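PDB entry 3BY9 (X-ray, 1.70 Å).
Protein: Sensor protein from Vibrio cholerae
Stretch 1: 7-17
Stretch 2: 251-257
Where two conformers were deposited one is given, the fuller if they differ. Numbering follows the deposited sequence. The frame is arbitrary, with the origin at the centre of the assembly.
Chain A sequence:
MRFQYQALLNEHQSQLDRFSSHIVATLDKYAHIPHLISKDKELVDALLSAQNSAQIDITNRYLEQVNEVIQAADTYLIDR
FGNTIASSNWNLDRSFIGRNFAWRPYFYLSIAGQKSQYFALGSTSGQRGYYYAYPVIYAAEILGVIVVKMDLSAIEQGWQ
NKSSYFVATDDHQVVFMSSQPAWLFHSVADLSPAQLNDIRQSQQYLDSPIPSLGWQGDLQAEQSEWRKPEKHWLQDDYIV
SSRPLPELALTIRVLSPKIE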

# COMPACT_ATOMS: atom_id res chain seq x y z
N ALA A 7 -27.35 16.58 3.80
CA ALA A 7 -26.32 17.33 4.48
C ALA A 7 -25.16 16.39 4.88
O ALA A 7 -24.00 16.77 4.81
N LEU A 8 -25.49 15.17 5.26
CA LEU A 8 -24.46 14.21 5.64
C LEU A 8 -23.66 13.85 4.36
O LEU A 8 -22.44 13.78 4.39
N LEU A 9 -24.36 13.62 3.24
CA LEU A 9 -23.60 13.29 2.02
C LEU A 9 -22.70 14.45 1.64
O LEU A 9 -21.61 14.25 1.09
N ASN A 10 -23.16 15.68 1.88
CA ASN A 10 -22.34 16.84 1.53
C ASN A 10 -21.10 16.87 2.39
O ASN A 10 -20.00 17.18 1.90
N GLU A 11 -21.27 16.59 3.68
CA GLU A 11 -20.13 16.58 4.62
C GLU A 11 -19.18 15.45 4.24
O GLU A 11 -17.96 15.60 4.32
N HIS A 12 -19.72 14.32 3.81
CA HIS A 12 -18.86 13.22 3.38
C HIS A 12 -17.94 13.71 2.26
O HIS A 12 -16.77 13.33 2.19
N GLN A 13 -18.49 14.48 1.31
CA GLN A 13 -17.66 14.97 0.21
C GLN A 13 -16.50 15.80 0.72
O GLN A 13 -15.39 15.73 0.21
N SER A 14 -16.74 16.60 1.76
CA SER A 14 -15.68 17.42 2.31
C SER A 14 -14.66 16.56 3.06
O SER A 14 -13.45 16.83 3.03
N GLN A 15 -15.14 15.54 3.77
CA GLN A 15 -14.22 14.65 4.47
C GLN A 15 -13.34 13.93 3.47
O GLN A 15 -12.14 13.79 3.71
N LEU A 16 -13.95 13.47 2.37
CA LEU A 16 -13.15 12.75 1.36
C LEU A 16 -12.13 13.71 0.72
O LEU A 16 -10.99 13.32 0.40
N ASP A 17 -12.53 14.96 0.50
CA ASP A 17 -11.59 15.93 -0.09
C ASP A 17 -10.38 16.12 0.85
O ASP A 17 -9.22 16.05 0.42
N THR A 251 -9.73 2.68 -3.32
CA THR A 251 -10.91 3.56 -3.24
C THR A 251 -11.04 3.92 -1.75
O THR A 251 -11.03 3.04 -0.91
N ILE A 252 -11.17 5.21 -1.46
CA ILE A 252 -11.34 5.69 -0.08
C ILE A 252 -12.84 5.77 0.18
O ILE A 252 -13.60 6.26 -0.66
N ARG A 253 -13.29 5.30 1.35
CA ARG A 253 -14.71 5.34 1.65
C ARG A 253 -14.95 5.82 3.04
O ARG A 253 -14.22 5.42 3.95
N VAL A 254 -15.95 6.69 3.19
CA VAL A 254 -16.28 7.19 4.54
C VAL A 254 -17.65 6.57 4.88
O VAL A 254 -18.58 6.55 4.05
N LEU A 255 -17.73 6.01 6.09
CA LEU A 255 -18.94 5.30 6.54
C LEU A 255 -19.52 5.98 7.77
O LEU A 255 -18.78 6.24 8.72
N SER A 256 -20.81 6.29 7.72
CA SER A 256 -21.54 6.89 8.87
C SER A 256 -22.71 5.98 9.20
O SER A 256 -23.47 5.57 8.33
N PRO A 257 -22.86 5.61 10.49
CA PRO A 257 -23.98 4.73 10.86
C PRO A 257 -25.30 5.34 10.41
O PRO A 257 -25.54 6.54 10.59

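The helix of residues 7-17 crosses the strand 251-257 at 139° between N-to-C directions, nearer antiparallel than parallel, with an axial closest approach of 8.9 Å. The register is set by two CA-CA pairs, Leu8 CA to Ser256 CA at 8.5 Å and His12 CA to Val254 CA at 6.7 Å, so the backbones lie closer at the second. Strand alternation decides which residues face the helix: CA-to-CB points toward it at Ile252, Val254 and Ser256, and away at Arg253, Leu255 and Pro257.

Along the helix, Ala7 is out of reach. Leu8 points toward the strand with chi1 t and chi2 p, and its CD1 lies 3.7 Å from Ser256 OG, a marginal contact covering little area. Leu9, Asn10 and Glu11 reach nothing on the strand.

His12, one turn after Leu8, points toward the strand with chi1 at -89°. Its ring presents a face to Val254 (chi1 p): CG1 sits 3.6 Å from the ring centroid and 17° off the normal, the geometry of a CH-pi contact. Ser256 OG (chi1 m) lies instead at the ring edge, near its plane; no hydrogen bond links the two residues, and His12 NE2 is satisfied elsewhere in the structure.

Gln13 starts away from the strand; although its end comes nearer, Gln13 NE2 stays 6.8 Å from Val254 CG1. Ser14 is out of reach. Gln15 points toward the strand with chi1 m and chi2 t, bringing OE1 to 3.9 Å from Val254 CG2, a van der Waals contact.

At Leu16 CA-to-CB points sideways to the strand, but its m, t rotamer brings the end of the side chain nearer. Leu16 CG meets Val254 CG1 at 3.9 Å, and Leu16 CD2 meets Ile252 CG2 at 4.0 Å. Asp17 makes no contact. With no hydrogen bond across the stretches, packing centres on Val254, the residue with the largest covered area, touched by His12, Gln15 and Leu16.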

# COMPACT_ATOMS: atom_id res chain seq x y z
CB ALA A 7 -26.89 18.03 5.71
CB LEU A 8 -25.11 12.97 6.23
CG LEU A 8 -24.14 11.80 6.56
CD1 LEU A 8 -23.03 12.30 7.52
CD2 LEU A 8 -24.93 10.68 7.22
CB LEU A 9 -24.58 13.03 0.85
CG LEU A 9 -25.41 11.76 1.01
CD1 LEU A 9 -26.37 11.68 -0.21
CD2 LEU A 9 -24.47 10.52 1.04
CB ASN A 10 -23.16 18.13 1.71
CG ASN A 10 -24.27 18.27 0.67
OD1 ASN A 10 -24.31 17.53 -0.33
ND2 ASN A 10 -25.18 19.20 0.89
CB GLU A 11 -20.63 16.37 6.06
CG GLU A 11 -19.50 16.21 7.11
CD GLU A 11 -18.46 17.37 7.13
OE1 GLU A 11 -18.68 18.47 6.58
OE2 GLU A 11 -17.39 17.16 7.73
CB HIS A 12 -19.69 12.10 2.79
CG HIS A 12 -20.18 11.07 3.76
ND1 HIS A 12 -20.04 11.14 5.14
CD2 HIS A 12 -20.82 9.90 3.50
CE1 HIS A 12 -20.57 10.05 5.67
NE2 HIS A 12 -21.03 9.29 4.71
CB GLN A 13 -18.49 15.77 -0.81
CG GLN A 13 -19.39 14.89 -1.69
CD GLN A 13 -18.57 13.87 -2.46
OE1 GLN A 13 -17.69 14.24 -3.23
NE2 GLN A 13 -18.84 12.58 -2.26
CB SER A 14 -16.27 18.48 3.24
OG SER A 14 -16.94 19.47 2.47
CB GLN A 15 -14.97 13.60 5.27
CG GLN A 15 -15.75 14.20 6.44
CD GLN A 15 -16.46 13.10 7.19
OE1 GLN A 15 -15.87 12.38 8.01
NE2 GLN A 15 -17.72 12.92 6.88
CB LEU A 16 -14.08 12.14 0.26
CG LEU A 16 -14.97 10.97 0.75
CD1 LEU A 16 -16.06 10.55 -0.24
CD2 LEU A 16 -14.02 9.78 1.05
CB ASP A 17 -12.25 17.31 -0.27
CG ASP A 17 -13.20 17.39 -1.43
OD1 ASP A 17 -13.27 16.47 -2.27
OD2 ASP A 17 -13.89 18.46 -1.50
CB THR A 251 -12.21 2.85 -3.71
OG1 THR A 251 -12.09 2.54 -5.13
CG2 THR A 251 -13.46 3.77 -3.54
CB ILE A 252 -10.74 7.08 0.11
CG1 ILE A 252 -9.30 7.11 -0.41
CG2 ILE A 252 -10.81 7.50 1.57
CD1 ILE A 252 -8.75 8.50 -0.50
CB ARG A 253 -15.27 3.91 1.53
CG ARG A 253 -14.85 3.25 0.17
CD ARG A 253 -15.51 1.87 0.04
NE ARG A 253 -15.16 1.08 -1.16
CZ ARG A 253 -15.97 0.99 -2.22
NH1 ARG A 253 -17.10 1.69 -2.25
NH2 ARG A 253 -15.72 0.10 -3.16
CB VAL A 254 -16.30 8.74 4.59
CG1 VAL A 254 -17.18 9.35 3.50
CG2 VAL A 254 -16.83 9.22 5.97
CB LEU A 255 -18.60 3.88 6.97
CG LEU A 255 -18.29 2.80 5.96
CD1 LEU A 255 -17.03 3.21 5.23
CD2 LEU A 255 -18.05 1.46 6.66
CB SER A 256 -22.10 8.29 8.49
OG SER A 256 -21.08 9.27 8.38
CB PRO A 257 -23.90 4.70 12.40
CG PRO A 257 -22.41 4.83 12.66
CD PRO A 257 -21.98 5.90 11.64